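Local coordinates for probable aminotransferase (Pseudomonas aeruginosa, PDB 5YKR), which is probably a class-III aminotransferase, a dimeric enzyme that carries covalently bound pyridoxal phosphate, at residues T114-F128 against A333-M347. Sequence-based numbering, arbitrary orientation.
Sequences TEDSLWVGAELARRF and ALQLAAMRATFAEVM
Arg340 runs out from helix 333-346 and reaches across to helix 115-128, its tip between Asp116 and Trp119. Arg340 CB touches Val120 CG2 at 3.8 Å. CG is anti to the backbone N, and the chain stays extended from there to NE. Arg340 CG rests over the six-membered ring of Trp119, an off-centre CH-pi contact, 3.6 Å from Trp119 CE3. CD passes beside Asp116 OD1. NE sits above the indole face near Trp119 CG. The guanidinium is stacked flat on the indole, the planes 11° apart, and its CZ makes an off-centre cation-pi contact with the five-membered ring. At the tip, NH2 lies over Trp119 CD1. Arg340 NH1 turns to Asp116 OD1 in a salt bridge of 2.8 Å. The carboxylate stands nearly upright to the guanidinium, 86° between planes. Asp116 OD2 takes a bond from a water that also donates to Ala333 O and accepts from Thr114 OG1, the N-cap of helix 115-128.

The two helices cross at 46° in the fold type I architecture of class-III aminotransferases. They lie beside the mixed seven-stranded sheet; Leu124 and Met339 both touch Val296 on strand 295-299. The second subunit reaches helix 115-128 as well: its Trp41 and Asn37 bond Ser117.

Phe343 is a knob into the hole formed by Glu123, Leu124, Arg127 and Phe128. Leu124 CD2 meets Phe343 CE2 at 3.7 Å. Phe343 CD1 lies over one face of the Arg127 guanidinium. Glu123 OE2 is gripped side-on by Arg127 NE (2.8 Å) and NH2, and also bonds Arg126 NH2. This likely fixes the Arg127 plane. The end of Arg127 then holds Met347 O with two nitrogens, NH1 at 3.0 Å and NH2 at 3.1 Å, and NH1 also donates to Pro268 O.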
ATOM      1  N   THR A 114       7.936  -9.567 -15.471  1.00  7.77           N
ATOM      2  CA  THR A 114       8.176 -10.970 -15.817  1.00  8.09           C
ATOM      3  C   THR A 114       7.169 -11.446 -16.844  1.00  7.82           C
ATOM      4  O   THR A 114       6.253 -10.709 -17.214  1.00  8.37           O
ATOM      5  CB  THR A 114       8.101 -11.868 -14.592  1.00  8.78           C
ATOM      6  OG1 THR A 114       6.742 -11.840 -14.131  1.00  9.42           O
ATOM      7  CG2 THR A 114       9.057 -11.401 -13.487  1.00 10.38           C
ATOM      8  N   GLU A 115       7.287 -12.684 -17.314  1.00  8.79           N
ATOM      9  CA  GLU A 115       6.306 -13.188 -18.276  1.00  9.60           C
ATOM     10  C   GLU A 115       4.887 -13.220 -17.717  1.00  8.99           C
ATOM     11  O   GLU A 115       3.928 -13.137 -18.483  1.00  9.78           O
ATOM     12  CB  GLU A 115       6.717 -14.575 -18.805  1.00 12.05           C
ATOM     13  CG  GLU A 115       7.911 -14.510 -19.736  1.00 15.21           C
ATOM     14  CD  GLU A 115       8.420 -15.862 -20.174  1.00 21.59           C
ATOM     15  OE1 GLU A 115       8.109 -16.891 -19.550  1.00 29.81           O
ATOM     16  OE2 GLU A 115       9.126 -15.885 -21.167  1.00 25.92           O
ATOM     17  N   ASP A 116       4.744 -13.254 -16.398  1.00  8.38           N
ATOM     18  CA  ASP A 116       3.394 -13.257 -15.836  1.00  8.73           C
ATOM     19  C   ASP A 116       2.686 -11.947 -16.131  1.00  8.04           C
ATOM     20  O   ASP A 116       1.462 -11.909 -16.221  1.00  8.92           O
ATOM     21  CB  ASP A 116       3.420 -13.489 -14.338  1.00  8.49           C
ATOM     22  CG  ASP A 116       3.876 -14.894 -13.938  1.00  9.67           C
ATOM     23  OD1 ASP A 116       3.665 -15.816 -14.756  1.00 10.53           O
ATOM     24  OD2 ASP A 116       4.352 -15.078 -12.783  1.00 10.08           O
ATOM     25  N   SER A 117       3.428 -10.849 -16.304  1.00  7.56           N
ATOM     26  CA  SER A 117       2.768  -9.590 -16.670  1.00  7.62           C
ATOM     27  C   SER A 117       2.084  -9.643 -18.024  1.00  8.03           C
ATOM     28  O   SER A 117       1.023  -9.011 -18.226  1.00  8.52           O
ATOM     29  CB  SER A 117       3.741  -8.411 -16.633  1.00  9.32           C
ATOM     30  OG  SER A 117       4.740  -8.469 -17.632  1.00  9.08           O
ATOM     31  N   LEU A 118       2.675 -10.392 -18.950  1.00  8.03           N
ATOM     32  CA  LEU A 118       2.076 -10.533 -20.283  1.00  8.48           C
ATOM     33  C   LEU A 118       0.703 -11.225 -20.140  1.00  7.68           C
ATOM     34  O   LEU A 118      -0.289 -10.731 -20.700  1.00  9.42           O
ATOM     35  CB  LEU A 118       2.992 -11.352 -21.199  1.00  9.58           C
ATOM     36  CG  LEU A 118       4.240 -10.671 -21.674  1.00 10.75           C
ATOM     37  CD1 LEU A 118       5.223 -11.736 -22.151  1.00 11.51           C
ATOM     38  CD2 LEU A 118       3.911  -9.724 -22.786  1.00 11.48           C
ATOM     39  N   TRP A 119       0.666 -12.336 -19.398  1.00  8.19           N
ATOM     40  CA  TRP A 119      -0.538 -13.099 -19.272  1.00  8.44           C
ATOM     41  C   TRP A 119      -1.623 -12.321 -18.533  1.00  8.21           C
ATOM     42  O   TRP A 119      -2.787 -12.254 -18.939  1.00  8.57           O
ATOM     43  CB  TRP A 119      -0.214 -14.435 -18.606  1.00  8.64           C
ATOM     44  CG  TRP A 119      -1.385 -15.376 -18.614  1.00 10.20           C
ATOM     45  CD1 TRP A 119      -1.574 -16.377 -19.519  1.00 12.43           C
ATOM     46  CD2 TRP A 119      -2.523 -15.393 -17.743  1.00  9.50           C
ATOM     47  NE1 TRP A 119      -2.760 -17.004 -19.253  1.00 13.37           N
ATOM     48  CE2 TRP A 119      -3.330 -16.445 -18.134  1.00 11.15           C
ATOM     49  CE3 TRP A 119      -2.895 -14.652 -16.635  1.00  9.56           C
ATOM     50  CZ2 TRP A 119      -4.560 -16.729 -17.510  1.00 12.21           C
ATOM     51  CZ3 TRP A 119      -4.082 -14.968 -15.988  1.00 10.22           C
ATOM     52  CH2 TRP A 119      -4.899 -15.979 -16.422  1.00 11.56           C
ATOM     53  N   VAL A 120      -1.228 -11.705 -17.414  1.00  7.55           N
ATOM     54  CA  VAL A 120      -2.189 -10.981 -16.586  1.00  7.95           C
ATOM     55  C   VAL A 120      -2.758  -9.777 -17.251  1.00  7.86           C
ATOM     56  O   VAL A 120      -3.946  -9.517 -17.146  1.00  7.94           O
ATOM     57  CB  VAL A 120      -1.569 -10.604 -15.229  1.00  7.75           C
ATOM     58  CG1 VAL A 120      -2.473  -9.695 -14.420  1.00  8.21           C
ATOM     59  CG2 VAL A 120      -1.310 -11.887 -14.410  1.00  9.14           C
ATOM     60  N   GLY A 121      -1.943  -9.013 -18.000  1.00  8.17           N
ATOM     61  CA  GLY A 121      -2.509  -7.863 -18.685  1.00  8.78           C
ATOM     62  C   GLY A 121      -3.619  -8.259 -19.653  1.00  8.51           C
ATOM     63  O   GLY A 121      -4.682  -7.624 -19.704  1.00  9.62           O
ATOM     64  N   ALA A 122      -3.364  -9.283 -20.435  1.00  9.42           N
ATOM     65  CA  ALA A 122      -4.360  -9.770 -21.391  1.00 10.04           C
ATOM     66  C   ALA A 122      -5.599 -10.333 -20.700  1.00  9.41           C
ATOM     67  O   ALA A 122      -6.741 -10.082 -21.127  1.00 10.46           O
ATOM     68  CB  ALA A 122      -3.738 -10.810 -22.322  1.00 11.41           C
ATOM     69  N   GLU A 123      -5.367 -11.022 -19.564  1.00  8.70           N
ATOM     70  CA  GLU A 123      -6.469 -11.559 -18.789  1.00  8.56           C
ATOM     71  C   GLU A 123      -7.382 -10.473 -18.232  1.00  8.93           C
ATOM     72  O   GLU A 123      -8.612 -10.623 -18.254  1.00  9.20           O
ATOM     73  CB  GLU A 123      -5.941 -12.456 -17.680  1.00  9.11           C
ATOM     74  CG  GLU A 123      -6.971 -12.858 -16.614  1.00  9.00           C
ATOM     75  CD  GLU A 123      -8.064 -13.780 -17.103  1.00 10.05           C
ATOM     76  OE1 GLU A 123      -7.977 -14.379 -18.217  1.00 12.93           O
ATOM     77  OE2 GLU A 123      -9.017 -14.004 -16.314  1.00 11.22           O
ATOM     78  N   LEU A 124      -6.766  -9.421 -17.677  1.00  8.82           N
ATOM     79  CA  LEU A 124      -7.562  -8.346 -17.108  1.00  8.89           C
ATOM     80  C   LEU A 124      -8.451  -7.701 -18.178  1.00  8.78           C
ATOM     81  O   LEU A 124      -9.633  -7.405 -17.935  1.00  9.23           O
ATOM     82  CB  LEU A 124      -6.686  -7.294 -16.460  1.00  8.53           C
ATOM     83  CG  LEU A 124      -5.967  -7.717 -15.163  1.00  9.15           C
ATOM     84  CD1 LEU A 124      -4.838  -6.763 -14.835  1.00  9.50           C
ATOM     85  CD2 LEU A 124      -6.958  -7.809 -14.035  1.00 10.28           C
ATOM     86  N   ALA A 125      -7.882  -7.470 -19.350  1.00  9.24           N
ATOM     87  CA  ALA A 125      -8.657  -6.876 -20.443  1.00  9.50           C
ATOM     88  C   ALA A 125      -9.804  -7.780 -20.885  1.00 10.51           C
ATOM     89  O   ALA A 125     -10.910  -7.288 -21.143  1.00 13.04           O
ATOM     90  CB  ALA A 125      -7.741  -6.522 -21.589  1.00 11.76           C
ATOM     91  N   ARG A 126      -9.544  -9.073 -20.956  1.00 10.83           N
ATOM     92  CA  ARG A 126     -10.582 -10.052 -21.325  1.00 11.73           C
ATOM     93  C   ARG A 126     -11.691 -10.113 -20.275  1.00 11.52           C
ATOM     94  O   ARG A 126     -12.890 -10.059 -20.580  1.00 14.87           O
ATOM     95  CB  ARG A 126      -9.969 -11.466 -21.439  1.00 13.71           C
ATOM     96  CG  ARG A 126     -10.986 -12.546 -21.796  1.00 17.98           C
ATOM     97  CD  ARG A 126     -10.500 -13.911 -21.285  1.00 19.92           C
ATOM     98  NE  ARG A 126     -10.515 -14.062 -19.826  1.00 19.60           N
ATOM     99  CZ  ARG A 126     -11.592 -14.242 -19.100  1.00 18.71           C
ATOM    100  NH1 ARG A 126     -12.819 -14.216 -19.649  1.00 23.69           N
ATOM    101  NH2 ARG A 126     -11.472 -14.395 -17.806  1.00 18.22           N
ATOM    102  N   ARG A 127     -11.278 -10.207 -19.019  1.00 10.24           N
ATOM    103  CA  ARG A 127     -12.213 -10.443 -17.932  1.00 10.39           C
ATOM    104  C   ARG A 127     -13.075  -9.251 -17.636  1.00 10.99           C
ATOM    105  O   ARG A 127     -14.284  -9.380 -17.429  1.00 11.41           O
ATOM    106  CB  ARG A 127     -11.402 -10.845 -16.652  1.00 10.35           C
ATOM    107  CG  ARG A 127     -12.243 -11.097 -15.429  1.00 10.35           C
ATOM    108  CD  ARG A 127     -11.371 -11.598 -14.305  1.00 10.71           C
ATOM    109  NE  ARG A 127     -10.880 -12.967 -14.472  1.00 10.80           N
ATOM    110  CZ  ARG A 127     -11.388 -14.047 -13.897  1.00 11.24           C
ATOM    111  NH1 ARG A 127     -12.423 -13.985 -13.103  1.00 12.26           N
ATOM    112  NH2 ARG A 127     -10.799 -15.213 -14.080  1.00 12.29           N
ATOM    113  N   PHE A 128     -12.441  -8.064 -17.550  1.00 10.17           N
ATOM    114  CA  PHE A 128     -13.127  -6.895 -17.033  1.00 10.47           C
ATOM    115  C   PHE A 128     -13.490  -5.868 -18.118  1.00 11.40           C
ATOM    116  O   PHE A 128     -14.145  -4.846 -17.840  1.00 14.23           O
ATOM    117  CB  PHE A 128     -12.327  -6.253 -15.916  1.00 11.17           C
ATOM    118  CG  PHE A 128     -12.170  -7.119 -14.702  1.00 10.59           C
ATOM    119  CD1 PHE A 128     -13.283  -7.612 -14.001  1.00 10.44           C
ATOM    120  CD2 PHE A 128     -10.908  -7.459 -14.244  1.00 10.59           C
ATOM    121  CE1 PHE A 128     -13.106  -8.416 -12.895  1.00 11.12           C
ATOM    122  CE2 PHE A 128     -10.735  -8.240 -13.143  1.00 10.97           C
ATOM    123  CZ  PHE A 128     -11.834  -8.744 -12.468  1.00 10.30           C
ATOM    124  N   ALA A 333       7.012  -8.930  -9.194  1.00  7.66           N
ATOM    125  CA  ALA A 333       6.921 -10.277  -9.736  1.00  8.39           C
ATOM    126  C   ALA A 333       6.064 -11.208  -8.863  1.00  7.86           C
ATOM    127  O   ALA A 333       5.306 -12.035  -9.368  1.00  8.76           O
ATOM    128  CB  ALA A 333       8.335 -10.839  -9.881  1.00  9.28           C
ATOM    129  N   LEU A 334       6.191 -11.049  -7.556  1.00  8.33           N
ATOM    130  CA  LEU A 334       5.433 -11.924  -6.642  1.00  9.59           C
ATOM    131  C   LEU A 334       3.938 -11.657  -6.752  1.00  8.77           C
ATOM    132  O   LEU A 334       3.126 -12.597  -6.836  1.00  9.01           O
ATOM    133  CB  LEU A 334       5.939 -11.692  -5.208  1.00 11.24           C
ATOM    134  CG  LEU A 334       5.503 -12.733  -4.213  1.00 12.32           C
ATOM    135  CD1 LEU A 334       6.156 -14.052  -4.553  1.00 14.10           C
ATOM    136  CD2 LEU A 334       5.841 -12.348  -2.810  1.00 13.16           C
ATOM    137  N   GLN A 335       3.532 -10.381  -6.788  1.00  7.58           N
ATOM    138  CA  GLN A 335       2.125 -10.043  -6.987  1.00  7.44           C
ATOM    139  C   GLN A 335       1.588 -10.615  -8.280  1.00  7.36           C
ATOM    140  O   GLN A 335       0.504 -11.196  -8.321  1.00  8.22           O
ATOM    141  CB  GLN A 335       1.918  -8.529  -7.058  1.00  7.85           C
ATOM    142  CG  GLN A 335       2.089  -7.756  -5.739  1.00  7.67           C
ATOM    143  CD  GLN A 335       1.865  -6.255  -6.029  1.00  7.69           C
ATOM    144  OE1 GLN A 335       2.388  -5.737  -7.040  1.00 10.21           O
ATOM    145  NE2 GLN A 335       1.061  -5.583  -5.235  1.00  9.48           N
ATOM    146  N   LEU A 336       2.355 -10.447  -9.365  1.00  7.38           N
ATOM    147  CA  LEU A 336       1.877 -10.882 -10.663  1.00  7.76           C
ATOM    148  C   LEU A 336       1.729 -12.422 -10.740  1.00  8.33           C
ATOM    149  O   LEU A 336       0.794 -12.939 -11.366  1.00  8.43           O
ATOM    150  CB  LEU A 336       2.786 -10.354 -11.780  1.00  8.27           C
ATOM    151  CG  LEU A 336       2.384  -8.984 -12.358  1.00  7.99           C
ATOM    152  CD1 LEU A 336       1.065  -9.076 -13.123  1.00  9.93           C
ATOM    153  CD2 LEU A 336       2.273  -7.881 -11.324  1.00  8.41           C
ATOM    154  N   ALA A 337       2.655 -13.151 -10.111  1.00  8.13           N
ATOM    155  CA  ALA A 337       2.536 -14.608 -10.068  1.00  8.38           C
ATOM    156  C   ALA A 337       1.245 -15.038  -9.339  1.00  7.85           C
ATOM    157  O   ALA A 337       0.531 -15.943  -9.773  1.00  8.61           O
ATOM    158  CB  ALA A 337       3.735 -15.213  -9.402  1.00  8.78           C
ATOM    159  N   ALA A 338       0.979 -14.389  -8.197  1.00  8.12           N
ATOM    160  CA  ALA A 338      -0.216 -14.703  -7.422  1.00  8.47           C
ATOM    161  C   ALA A 338      -1.484 -14.342  -8.165  1.00  8.59           C
ATOM    162  O   ALA A 338      -2.481 -15.076  -8.093  1.00  8.64           O
ATOM    163  CB  ALA A 338      -0.158 -14.032  -6.056  1.00  8.81           C
ATOM    164  N   MET A 339      -1.494 -13.198  -8.827  1.00  9.06           N
ATOM    165  CA  MET A 339      -2.651 -12.787  -9.639  1.00 10.29           C
ATOM    166  C   MET A 339      -2.911 -13.776 -10.777  1.00 10.02           C
ATOM    167  O   MET A 339      -4.066 -14.097 -11.096  1.00  9.17           O
ATOM    168  CB  MET A 339      -2.461 -11.383 -10.263  1.00 11.67           C
ATOM    169  CG  MET A 339      -2.494 -10.300  -9.250  1.00 12.46           C
ATOM    170  SD  MET A 339      -2.290  -8.718 -10.167  1.00 13.00           S
ATOM    171  CE  MET A 339      -2.251  -7.707  -8.678  1.00 15.59           C
ATOM    172  N   ARG A 340      -1.840 -14.213 -11.437  1.00  9.24           N
ATOM    173  CA  ARG A 340      -2.009 -15.129 -12.544  1.00  9.26           C
ATOM    174  C   ARG A 340      -2.685 -16.399 -12.051  1.00 10.09           C
ATOM    175  O   ARG A 340      -3.662 -16.870 -12.651  1.00 10.11           O
ATOM    176  CB  ARG A 340      -0.694 -15.419 -13.228  1.00  9.91           C
ATOM    177  CG  ARG A 340      -0.789 -16.475 -14.313  1.00 11.03           C
ATOM    178  CD  ARG A 340       0.474 -16.546 -15.081  1.00 11.63           C
ATOM    179  NE  ARG A 340       0.362 -17.461 -16.214  1.00 13.28           N
ATOM    180  CZ  ARG A 340       1.282 -17.573 -17.162  1.00 13.02           C
ATOM    181  NH1 ARG A 340       2.431 -16.875 -17.085  1.00 12.99           N
ATOM    182  NH2 ARG A 340       1.012 -18.345 -18.193  1.00 17.69           N
ATOM    183  N   ALA A 341      -2.179 -16.959 -10.938  1.00  9.39           N
ATOM    184  CA  ALA A 341      -2.811 -18.142 -10.400  1.00  9.24           C
ATOM    185  C   ALA A 341      -4.250 -17.901 -10.012  1.00  9.01           C
ATOM    186  O   ALA A 341      -5.127 -18.745 -10.218  1.00  9.42           O
ATOM    187  CB  ALA A 341      -2.021 -18.651  -9.211  1.00  9.88           C
ATOM    188  N   THR A 342      -4.530 -16.744  -9.407  1.00  9.04           N
ATOM    189  CA  THR A 342      -5.875 -16.446  -9.008  1.00  9.45           C
ATOM    190  C   THR A 342      -6.836 -16.377 -10.172  1.00  9.24           C
ATOM    191  O   THR A 342      -7.938 -16.984 -10.135  1.00  9.44           O
ATOM    192  CB  THR A 342      -5.879 -15.119  -8.194  1.00  9.52           C
ATOM    193  OG1 THR A 342      -5.095 -15.293  -7.013  1.00  9.23           O
ATOM    194  CG2 THR A 342      -7.301 -14.713  -7.828  1.00 10.69           C
ATOM    195  N   PHE A 343      -6.480 -15.610 -11.205  1.00  9.56           N
ATOM    196  CA  PHE A 343      -7.362 -15.473 -12.331  1.00  9.61           C
ATOM    197  C   PHE A 343      -7.485 -16.753 -13.167  1.00 10.13           C
ATOM    198  O   PHE A 343      -8.567 -17.075 -13.672  1.00 12.84           O
ATOM    199  CB  PHE A 343      -6.954 -14.309 -13.212  1.00 10.12           C
ATOM    200  CG  PHE A 343      -7.041 -12.957 -12.528  1.00 10.93           C
ATOM    201  CD1 PHE A 343      -8.211 -12.558 -11.895  1.00 12.14           C
ATOM    202  CD2 PHE A 343      -5.991 -12.066 -12.568  1.00 11.18           C
ATOM    203  CE1 PHE A 343      -8.317 -11.311 -11.271  1.00 12.68           C
ATOM    204  CE2 PHE A 343      -6.089 -10.801 -11.984  1.00 12.85           C
ATOM    205  CZ  PHE A 343      -7.234 -10.453 -11.314  1.00 12.22           C
ATOM    206  N   ALA A 344      -6.394 -17.492 -13.282  1.00  9.89           N
ATOM    207  CA  ALA A 344      -6.420 -18.712 -14.157  1.00 10.75           C
ATOM    208  C   ALA A 344      -7.100 -19.891 -13.470  1.00 10.73           C
ATOM    209  O   ALA A 344      -7.789 -20.672 -14.118  1.00 13.24           O
ATOM    210  CB  ALA A 344      -5.020 -19.088 -14.553  1.00 11.15           C
ATOM    211  N   GLU A 345      -6.872 -20.033 -12.163  1.00 10.38           N
ATOM    212  CA  GLU A 345      -7.226 -21.256 -11.454  1.00 10.99           C
ATOM    213  C   GLU A 345      -8.291 -21.129 -10.395  1.00 11.56           C
ATOM    214  O   GLU A 345      -8.908 -22.147 -10.050  1.00 15.06           O
ATOM    215  CB  GLU A 345      -5.979 -21.900 -10.833  1.00 11.12           C
ATOM    216  CG  GLU A 345      -4.829 -22.093 -11.791  1.00 12.41           C
ATOM    217  CD  GLU A 345      -5.096 -23.078 -12.906  1.00 13.85           C
ATOM    218  OE1 GLU A 345      -5.950 -23.988 -12.733  1.00 15.22           O
ATOM    219  OE2 GLU A 345      -4.456 -22.924 -13.944  1.00 16.57           O
ATOM    220  N   VAL A 346      -8.549 -19.918  -9.892  1.00  9.87           N
ATOM    221  CA  VAL A 346      -9.411 -19.759  -8.723  1.00 11.24           C
ATOM    222  C   VAL A 346     -10.741 -19.068  -9.036  1.00 11.16           C
ATOM    223  O   VAL A 346     -11.782 -19.536  -8.655  1.00 12.11           O
ATOM    224  CB  VAL A 346      -8.650 -19.020  -7.597  1.00 12.76           C
ATOM    225  CG1 VAL A 346      -9.525 -18.786  -6.387  1.00 14.27           C
ATOM    226  CG2 VAL A 346      -7.416 -19.809  -7.196  1.00 13.15           C
ATOM    227  N   MET A 347     -10.693 -17.911  -9.693  1.00 11.05           N
ATOM    228  CA  MET A 347     -11.868 -17.064  -9.953  1.00 11.52           C
ATOM    229  C   MET A 347     -12.583 -17.523 -11.207  1.00 12.33           C
ATOM    230  O   MET A 347     -12.661 -16.799 -12.205  1.00 14.50           O
ATOM    231  CB  MET A 347     -11.406 -15.609 -10.079  1.00 12.33           C
ATOM    232  CG  MET A 347     -10.922 -15.050  -8.795  1.00 12.79           C
ATOM    233  SD  MET A 347     -10.395 -13.348  -8.858  1.00 12.82           S
ATOM    234  CE  MET A 347     -11.860 -12.514  -9.391  1.00 15.40           C
TER
HETATM  235  O   HOH W   1       6.028 -13.123 -11.858  1.00 10.22           O